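Long-range contacts in GlcNAc Inducible Gene 2, GIG2 (Candida albicans, PDB 6AKZ), which binds iron and probably acts as an oxygenase of the DUF1479 family, in the cupin clan: residues I148-M152 with S345-W349; I166-L172 with Y372-S378; Q171-G175 with T384-T388. One frame throughout, in Å; residues are numbered along the deposited sequence.

Contact 1. Residues I148-M152 with S345-W349; sequences IFKAM and SFVFW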
loop_
_atom_site.group_PDB
_atom_site.type_symbol
_atom_site.label_atom_id
_atom_site.label_comp_id
_atom_site.label_asym_id
_atom_site.label_seq_id
_atom_site.Cartn_x
_atom_site.Cartn_y
_atom_site.Cartn_z
ATOM N N ILE A 148 0.984 16.567 3.494
ATOM C CA ILE A 148 1.896 15.524 3.000
ATOM C C ILE A 148 1.208 14.583 2.049
ATOM O O ILE A 148 1.812 14.145 1.082
ATOM C CB ILE A 148 2.647 14.716 4.089
ATOM C CG1 ILE A 148 1.689 13.901 4.914
ATOM C CG2 ILE A 148 3.486 15.682 4.967
ATOM C CD1 ILE A 148 2.374 13.047 5.982
ATOM N N PHE A 149 -0.059 14.294 2.258
ATOM C CA PHE A 149 -0.793 13.507 1.257
ATOM C C PHE A 149 -0.922 14.243 -0.074
ATOM O O PHE A 149 -0.803 13.612 -1.119
ATOM C CB PHE A 149 -2.129 13.039 1.832
ATOM C CG PHE A 149 -1.982 11.835 2.708
ATOM C CD1 PHE A 149 -1.646 11.960 4.043
ATOM C CD2 PHE A 149 -2.094 10.554 2.161
ATOM C CE1 PHE A 149 -1.465 10.826 4.869
ATOM C CE2 PHE A 149 -1.945 9.394 2.972
ATOM C CZ PHE A 149 -1.603 9.526 4.310
ATOM N N LYS A 150 -1.155 15.562 -0.047
ATOM C CA LYS A 150 -1.204 16.337 -1.274
ATOM C C LYS A 150 0.128 16.211 -1.990
ATOM O O LYS A 150 0.178 15.972 -3.185
ATOM C CB LYS A 150 -1.505 17.815 -1.045
ATOM C CG LYS A 150 -2.916 18.168 -0.699
ATOM C CD LYS A 150 -3.011 19.676 -0.392
ATOM C CE LYS A 150 -4.062 20.071 0.667
ATOM N NZ LYS A 150 -3.481 20.773 1.877
ATOM N N ALA A 151 1.221 16.299 -1.262
ATOM C CA ALA A 151 2.559 16.272 -1.889
ATOM C C ALA A 151 2.842 14.872 -2.490
ATOM O O ALA A 151 3.304 14.747 -3.604
ATOM C CB ALA A 151 3.600 16.608 -0.877
ATOM N N MET A 152 2.475 13.817 -1.753
ATOM C CA MET A 152 2.610 12.442 -2.289
ATOM C C MET A 152 1.814 12.193 -3.518
ATOM O O MET A 152 2.300 11.527 -4.433
ATOM C CB MET A 152 2.313 11.364 -1.247
ATOM C CG MET A 152 3.268 11.431 0.015
ATOM S SD MET A 152 4.990 11.684 -0.252
ATOM C CE MET A 152 5.472 10.059 -0.849
ATOM N N SER A 345 6.812 11.874 13.007
ATOM C CA SER A 345 7.213 11.553 11.648
ATOM C C SER A 345 6.141 10.696 11.005
ATOM O O SER A 345 5.366 10.040 11.664
ATOM C CB SER A 345 8.511 10.744 11.591
ATOM O OG SER A 345 9.546 11.566 12.103
ATOM N N PHE A 346 6.100 10.773 9.688
ATOM C CA PHE A 346 5.193 9.976 8.867
ATOM C C PHE A 346 6.045 9.141 7.947
ATOM O O PHE A 346 6.959 9.690 7.313
ATOM C CB PHE A 346 4.180 10.817 8.134
ATOM C CG PHE A 346 2.943 10.091 7.788
ATOM C CD1 PHE A 346 2.908 9.251 6.677
ATOM C CD2 PHE A 346 1.833 10.136 8.594
ATOM C CE1 PHE A 346 1.804 8.531 6.402
ATOM C CE2 PHE A 346 0.707 9.414 8.292
ATOM C CZ PHE A 346 0.689 8.607 7.235
ATOM N N VAL A 347 5.704 7.842 7.813
ATOM C CA VAL A 347 6.420 6.944 6.959
ATOM C C VAL A 347 5.449 6.442 5.866
ATOM O O VAL A 347 4.391 5.899 6.190
ATOM C CB VAL A 347 7.091 5.793 7.709
ATOM C CG1 VAL A 347 7.556 4.672 6.786
ATOM C CG2 VAL A 347 8.220 6.326 8.593
ATOM N N PHE A 348 5.878 6.555 4.629
ATOM C CA PHE A 348 5.133 6.067 3.427
ATOM C C PHE A 348 5.925 4.970 2.728
ATOM O O PHE A 348 7.151 5.052 2.588
ATOM C CB PHE A 348 4.975 7.171 2.395
ATOM C CG PHE A 348 3.966 8.195 2.713
ATOM C CD1 PHE A 348 2.627 7.872 2.660
ATOM C CD2 PHE A 348 4.348 9.514 3.028
ATOM C CE1 PHE A 348 1.615 8.800 2.940
ATOM C CE2 PHE A 348 3.331 10.448 3.328
ATOM C CZ PHE A 348 1.989 10.086 3.278
ATOM N N TRP A 349 5.242 3.959 2.217
ATOM C CA TRP A 349 5.842 3.106 1.269
ATOM C C TRP A 349 4.838 2.754 0.149
ATOM O O TRP A 349 3.613 2.592 0.327
ATOM C CB TRP A 349 6.503 1.862 1.841
ATOM C CG TRP A 349 5.601 0.892 2.563
ATOM C CD1 TRP A 349 5.143 -0.282 2.073
ATOM C CD2 TRP A 349 5.050 1.028 3.881
ATOM N NE1 TRP A 349 4.289 -0.936 3.026
ATOM C CE2 TRP A 349 4.303 -0.173 4.164
ATOM C CE3 TRP A 349 5.162 2.004 4.886
ATOM C CZ2 TRP A 349 3.678 -0.397 5.394
ATOM C CZ3 TRP A 349 4.475 1.797 6.114
ATOM C CH2 TRP A 349 3.760 0.630 6.352
#

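Contact 2. Residues I166-L172 with Y372-S378; sequences IDLDTQL and YGQTPLS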
loop_
_atom_site.group_PDB
_atom_site.type_symbol
_atom_site.label_atom_id
_atom_site.label_comp_id
_atom_site.label_asym_id
_atom_site.label_seq_id
_atom_site.Cartn_x
_atom_site.Cartn_y
_atom_site.Cartn_z
ATOM N N ILE A 166 -10.067 8.549 -11.988
ATOM C CA ILE A 166 -9.320 8.799 -10.765
ATOM C C ILE A 166 -9.143 10.300 -10.580
ATOM O O ILE A 166 -9.013 11.059 -11.574
ATOM C CB ILE A 166 -8.017 8.007 -10.733
ATOM C CG1 ILE A 166 -7.266 8.232 -9.420
ATOM C CG2 ILE A 166 -7.116 8.390 -11.882
ATOM C CD1 ILE A 166 -6.128 7.218 -9.239
ATOM N N ASP A 167 -9.162 10.718 -9.317
ATOM C CA ASP A 167 -8.889 12.068 -8.913
ATOM C C ASP A 167 -7.833 12.064 -7.823
ATOM O O ASP A 167 -8.098 11.850 -6.647
ATOM C CB ASP A 167 -10.188 12.758 -8.474
ATOM C CG ASP A 167 -9.935 14.131 -7.793
ATOM O OD1 ASP A 167 -8.870 14.767 -8.041
ATOM O OD2 ASP A 167 -10.838 14.595 -7.056
ATOM N N LEU A 168 -6.603 12.311 -8.244
ATOM C CA LEU A 168 -5.477 12.226 -7.326
ATOM C C LEU A 168 -5.426 13.419 -6.389
ATOM O O LEU A 168 -4.738 13.374 -5.371
ATOM C CB LEU A 168 -4.190 12.131 -8.148
ATOM C CG LEU A 168 -3.931 10.739 -8.708
ATOM C CD1 LEU A 168 -2.774 10.796 -9.710
ATOM C CD2 LEU A 168 -3.594 9.726 -7.658
ATOM N N ASP A 169 -6.185 14.448 -6.689
ATOM C CA ASP A 169 -6.335 15.574 -5.774
ATOM C C ASP A 169 -7.229 15.267 -4.584
ATOM O O ASP A 169 -7.387 16.112 -3.683
ATOM C CB ASP A 169 -6.954 16.779 -6.496
ATOM C CG ASP A 169 -6.066 17.350 -7.539
ATOM O OD1 ASP A 169 -4.840 17.109 -7.492
ATOM O OD2 ASP A 169 -6.587 18.070 -8.429
ATOM N N THR A 170 -7.868 14.122 -4.513
ATOM C CA THR A 170 -8.727 13.875 -3.422
ATOM C C THR A 170 -8.232 12.659 -2.642
ATOM O O THR A 170 -8.083 11.549 -3.219
ATOM C CB THR A 170 -10.120 13.647 -3.901
ATOM O OG1 THR A 170 -10.624 14.898 -4.422
ATOM C CG2 THR A 170 -11.025 13.166 -2.768
ATOM N N GLN A 171 -8.076 12.855 -1.321
ATOM C CA GLN A 171 -7.768 11.769 -0.390
ATOM C C GLN A 171 -9.039 11.246 0.235
ATOM O O GLN A 171 -9.783 12.008 0.778
ATOM C CB GLN A 171 -6.835 12.299 0.694
ATOM C CG GLN A 171 -6.562 11.420 1.869
ATOM C CD GLN A 171 -5.811 10.135 1.561
ATOM O OE1 GLN A 171 -5.340 9.874 0.429
ATOM N NE2 GLN A 171 -5.582 9.382 2.601
ATOM N N LEU A 172 -9.254 9.967 0.183
ATOM C CA LEU A 172 -10.340 9.287 0.938
ATOM C C LEU A 172 -9.734 8.624 2.174
ATOM O O LEU A 172 -8.577 8.204 2.198
ATOM C CB LEU A 172 -10.995 8.192 0.103
ATOM C CG LEU A 172 -11.625 8.682 -1.189
ATOM C CD1 LEU A 172 -12.354 7.556 -1.854
ATOM C CD2 LEU A 172 -12.496 9.921 -1.001
ATOM N N TYR A 372 -2.373 4.924 8.294
ATOM C CA TYR A 372 -3.163 5.796 7.377
ATOM C C TYR A 372 -2.477 5.789 6.036
ATOM O O TYR A 372 -1.336 6.242 5.964
ATOM C CB TYR A 372 -3.311 7.212 8.024
ATOM C CG TYR A 372 -4.207 8.150 7.265
ATOM C CD1 TYR A 372 -5.439 7.681 6.716
ATOM C CD2 TYR A 372 -3.933 9.519 7.225
ATOM C CE1 TYR A 372 -6.284 8.575 6.042
ATOM C CE2 TYR A 372 -4.753 10.386 6.492
ATOM C CZ TYR A 372 -5.902 9.895 5.917
ATOM O OH TYR A 372 -6.750 10.705 5.193
ATOM N N GLY A 373 -3.152 5.253 4.982
ATOM C CA GLY A 373 -2.652 5.064 3.681
ATOM C C GLY A 373 -3.214 6.092 2.769
ATOM O O GLY A 373 -4.180 6.815 3.105
ATOM N N GLN A 374 -2.593 6.185 1.586
ATOM C CA GLN A 374 -3.153 6.994 0.543
ATOM C C GLN A 374 -4.155 6.239 -0.296
ATOM O O GLN A 374 -3.808 5.216 -0.889
ATOM C CB GLN A 374 -1.994 7.491 -0.346
ATOM C CG GLN A 374 -2.492 8.389 -1.479
ATOM C CD GLN A 374 -1.347 9.082 -2.171
ATOM O OE1 GLN A 374 -0.646 8.481 -2.908
ATOM N NE2 GLN A 374 -1.231 10.420 -1.990
ATOM N N THR A 375 -5.386 6.744 -0.344
ATOM C CA THR A 375 -6.481 6.081 -0.997
ATOM C C THR A 375 -7.140 7.168 -1.888
ATOM O O THR A 375 -7.946 7.981 -1.447
ATOM C CB THR A 375 -7.478 5.609 0.066
ATOM O OG1 THR A 375 -6.811 4.745 0.998
ATOM C CG2 THR A 375 -8.642 4.900 -0.575
ATOM N N PRO A 376 -6.776 7.219 -3.168
ATOM C CA PRO A 376 -7.368 8.253 -4.020
ATOM C C PRO A 376 -8.824 7.979 -4.361
ATOM O O PRO A 376 -9.253 6.811 -4.423
ATOM C CB PRO A 376 -6.481 8.182 -5.303
ATOM C CG PRO A 376 -6.079 6.677 -5.346
ATOM C CD PRO A 376 -5.853 6.313 -3.876
ATOM N N LEU A 377 -9.535 9.075 -4.584
ATOM C CA LEU A 377 -10.854 8.993 -5.129
ATOM C C LEU A 377 -10.752 8.343 -6.506
ATOM O O LEU A 377 -10.134 8.874 -7.417
ATOM C CB LEU A 377 -11.567 10.352 -5.178
ATOM C CG LEU A 377 -12.945 10.343 -5.913
ATOM C CD1 LEU A 377 -13.911 9.479 -5.124
ATOM C CD2 LEU A 377 -13.415 11.810 -5.903
ATOM N N SER A 378 -11.267 7.172 -6.610
ATOM C CA SER A 378 -11.118 6.366 -7.860
ATOM C C SER A 378 -12.155 5.352 -7.961
ATOM O O SER A 378 -12.844 5.000 -6.982
ATOM C CB SER A 378 -9.684 5.719 -7.958
ATOM O OG SER A 378 -9.603 4.629 -7.064
HETATM O O HOH W 1 -4.044 11.528 -1.275
HETATM O O HOH W 2 -6.985 6.263 3.505
#

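Contact 3. Residues Q171-G175 with T384-T388; sequences QLVYG and TLLDT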
loop_
_atom_site.group_PDB
_atom_site.type_symbol
_atom_site.label_atom_id
_atom_site.label_comp_id
_atom_site.label_asym_id
_atom_site.label_seq_id
_atom_site.Cartn_x
_atom_site.Cartn_y
_atom_site.Cartn_z
ATOM N N GLN A 171 -8.076 12.855 -1.321
ATOM C CA GLN A 171 -7.768 11.769 -0.390
ATOM C C GLN A 171 -9.039 11.246 0.235
ATOM O O GLN A 171 -9.783 12.008 0.778
ATOM C CB GLN A 171 -6.835 12.299 0.694
ATOM C CG GLN A 171 -6.562 11.420 1.869
ATOM C CD GLN A 171 -5.811 10.135 1.561
ATOM O OE1 GLN A 171 -5.340 9.874 0.429
ATOM N NE2 GLN A 171 -5.582 9.382 2.601
ATOM N N LEU A 172 -9.254 9.967 0.183
ATOM C CA LEU A 172 -10.340 9.287 0.938
ATOM C C LEU A 172 -9.734 8.624 2.174
ATOM O O LEU A 172 -8.577 8.204 2.198
ATOM C CB LEU A 172 -10.995 8.192 0.103
ATOM C CG LEU A 172 -11.625 8.682 -1.189
ATOM C CD1 LEU A 172 -12.354 7.556 -1.854
ATOM C CD2 LEU A 172 -12.496 9.921 -1.001
ATOM N N VAL A 173 -10.574 8.438 3.175
ATOM C CA VAL A 173 -10.225 7.661 4.316
ATOM C C VAL A 173 -10.628 6.198 4.154
ATOM O O VAL A 173 -11.851 5.831 4.058
ATOM C CB VAL A 173 -10.813 8.224 5.614
ATOM C CG1 VAL A 173 -10.584 7.278 6.833
ATOM C CG2 VAL A 173 -10.277 9.641 5.895
ATOM N N TYR A 174 -9.592 5.364 4.223
ATOM C CA TYR A 174 -9.755 3.937 4.480
ATOM C C TYR A 174 -9.497 3.770 5.981
ATOM O O TYR A 174 -8.410 4.038 6.439
ATOM C CB TYR A 174 -8.811 3.124 3.630
ATOM C CG TYR A 174 -8.751 1.685 4.007
ATOM C CD1 TYR A 174 -9.813 0.821 3.709
ATOM C CD2 TYR A 174 -7.655 1.180 4.667
ATOM C CE1 TYR A 174 -9.757 -0.538 4.033
ATOM C CE2 TYR A 174 -7.592 -0.194 5.012
ATOM C CZ TYR A 174 -8.630 -1.035 4.697
ATOM O OH TYR A 174 -8.556 -2.365 5.048
ATOM N N GLY A 175 -10.514 3.310 6.724
ATOM C CA GLY A 175 -10.346 3.131 8.183
ATOM C C GLY A 175 -9.346 2.057 8.483
ATOM O O GLY A 175 -9.425 0.941 7.956
ATOM N N THR A 384 -15.312 1.763 -0.897
ATOM C CA THR A 384 -14.641 2.204 0.289
ATOM C C THR A 384 -15.261 3.495 0.824
ATOM O O THR A 384 -15.522 3.560 2.008
ATOM C CB THR A 384 -13.100 2.394 0.068
ATOM O OG1 THR A 384 -12.557 1.096 -0.147
ATOM C CG2 THR A 384 -12.421 3.060 1.236
ATOM N N LEU A 385 -15.553 4.433 -0.058
ATOM C CA LEU A 385 -16.104 5.716 0.317
ATOM C C LEU A 385 -17.469 5.379 1.080
ATOM O O LEU A 385 -17.755 5.957 2.096
ATOM C CB LEU A 385 -16.416 6.494 -0.933
ATOM C CG LEU A 385 -17.071 7.853 -0.770
ATOM C CD1 LEU A 385 -16.231 8.803 -0.013
ATOM C CD2 LEU A 385 -17.409 8.348 -2.178
ATOM N N LEU A 386 -18.231 4.456 0.527
ATOM C CA LEU A 386 -19.563 4.101 1.081
ATOM C C LEU A 386 -19.417 3.378 2.394
ATOM O O LEU A 386 -20.245 3.580 3.286
ATOM C CB LEU A 386 -20.371 3.238 0.090
ATOM C CG LEU A 386 -20.757 3.947 -1.225
ATOM C CD1 LEU A 386 -21.601 3.058 -2.116
ATOM C CD2 LEU A 386 -21.497 5.244 -0.985
ATOM N N ASP A 387 -18.418 2.502 2.517
ATOM C CA ASP A 387 -18.191 1.817 3.764
ATOM C C ASP A 387 -17.744 2.730 4.881
ATOM O O ASP A 387 -18.234 2.613 6.030
ATOM C CB ASP A 387 -17.260 0.649 3.554
ATOM C CG ASP A 387 -17.196 -0.236 4.756
ATOM O OD1 ASP A 387 -18.263 -0.728 5.235
ATOM O OD2 ASP A 387 -16.102 -0.390 5.274
ATOM N N THR A 388 -16.864 3.650 4.563
ATOM C CA THR A 388 -16.402 4.638 5.525
ATOM C C THR A 388 -17.544 5.500 6.053
ATOM O O THR A 388 -17.660 5.748 7.212
ATOM C CB THR A 388 -15.288 5.502 4.892
ATOM O OG1 THR A 388 -14.140 4.698 4.808
ATOM C CG2 THR A 388 -14.981 6.671 5.677
HETATM O O HOH W 3 -13.016 2.387 5.762
#

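Contact 1. Residues I148-M152 with S345-W349
Phe149, Phe346 and Phe348 form an aromatic cluster between helix 143-153 and strand 346-350. The Phe348 ring points its edge at the face of Phe149, an edge-to-face pair with planes at 79°. Phe348 CZ stands 3.7 Å above the Phe149 ring plane, over its centre. Phe149 is also the edge partner of an offset edge-to-face pair with Phe346. There Phe149 CZ comes within 3.8 Å of Phe346 CZ. Met152 lies over one face of Phe348, with its CG 3.5 Å from Phe348 CE2. This is a CH-pi contact. Met152 is folded beyond CG, which keeps SD near the same ring, 4.6 Å from the Phe348 ring centroid, as an oblique Met-aromatic contact. Phe346 CE1 lies over the opposite face of Phe348, 3.4 Å above the plane and offset toward the rim of the Phe348 ring. The strand belongs to the mixed sheet of this cupin-clan fold, between strands 87-91 and 256-261. Phe346 and Phe348 face the helix, while Val347 and Trp349 point away from it. Trp349 meets the ring of His355, an iron ligand. Ile148 CD1 reaches both strand phenylalanines, 3.5 Å from Phe346 CG and 3.8 Å from Phe348 CE2. With chi1 at 65°, its CG1 is flanked by both N and C of its own backbone, and the extended branch carries CD1 out to both rings. Phe66 and Ile90 also touch Ile148.

Contact 2. Residues I166-L172 with Y372-S378
Gln171 NE2 gives its two hydrogens to two acceptors, Gly373 O at 3.0 Å and Tyr372 OH at 3.1 Å. The amide takes part in the irregular antiparallel pairing between 166-172 and the segment that follows strand 367-371 of the main sheet. Both partners of NE2 lie in the amide plane, and the bond to Gly373 O uses a lone pair in the carbonyl plane. At the other end, Gln171 OE1 accepts from Thr375 N at 3.2 Å. OE1 also accepts from a water, which accepts from Gln374 NE2; Gln374 OE1 bonds to Thr255 OG1. A bend at chi2 (65°) turns the Gln171 amide toward residues 372-375, and both ends fix its rotation. A type I beta turn runs from Asp167 to Thr170. At its first residue Asp167 N donates to Leu377 O at 2.8 Å; at its last, Thr170 O accepts from Leu377 N. Leu172 N binds Thr375 O. Leu377 CB and Thr170 CG2 touch side by side. On the face away from the Leu377 side chain, Ile166 CG1 meets Ser378 CB. Asp167 OD2 accepts from Thr170 OG1 above the carboxylate plane and forms a salt bridge with Arg451. From within the turn, Leu168 CD2 rests 4.0 Å from Pro376 CB.

Contact 3. Residues Q171-G175 with T384-T388
The extended chain from Leu172 to Gly175 passes one side of helix 382-394, with CA of Leu172 6.8 Å from CA of Leu385 and CA of Tyr174 6.7 Å from CA of Thr384. Thr388 makes the direct polar link. Its OG1 donates to Val173 O at 2.7 Å, and the donor is tilted 21° from the carbonyl plane. Thr388 OG1 lies beside its own backbone N (chi1 -73°), which turns the hydroxyl to the passing chain. A water donates to Thr388 OG1 at 2.7 Å and accepts from Gly175 N, so the hydroxyl reaches two consecutive peptide groups, Val173 O directly and Gly175 N through the water. The chain here leads from strand 170-171 to strand 178-181 of the main mixed sheet, so the helix packs against the approach to that sheet. One helical turn before Thr388, the methyl CG2 of Thr384 meets the edge of the Tyr174 ring, 4.2 Å from CD1 of Tyr174. The tyrosine hydroxyl bonds to Asp400. Near the segment start, the side chains of Leu172 and Leu385 cross at about a right angle, with Leu172 CD2 4.0 Å from Leu385 CD1. Leu385 also touches Ala454 and Leu458 of helix 445-460.

How the contacts relate
From the N terminus the chain passes 148-152, then 166-172 and its overlapping continuation 171-175. It returns much later through 345-349, 372-378 and 384-388. Contact 1 closes a loop of 192 residues that holds the iron ligands His192 and Asp194. Contacts 2 and 3 close loops that also take in His355. Contact 1 crosses both of the others along the chain. Contacts 2 and 3 start from one stretch and share Gln171 and Leu172. Together they tie helix 143-153 to the main sheet, and the 166-175 segment to the loop after strand 367-371 and to helix 382-394. Phe149 joins contact 1 to contact 2 by packing on Tyr372 and Gln374.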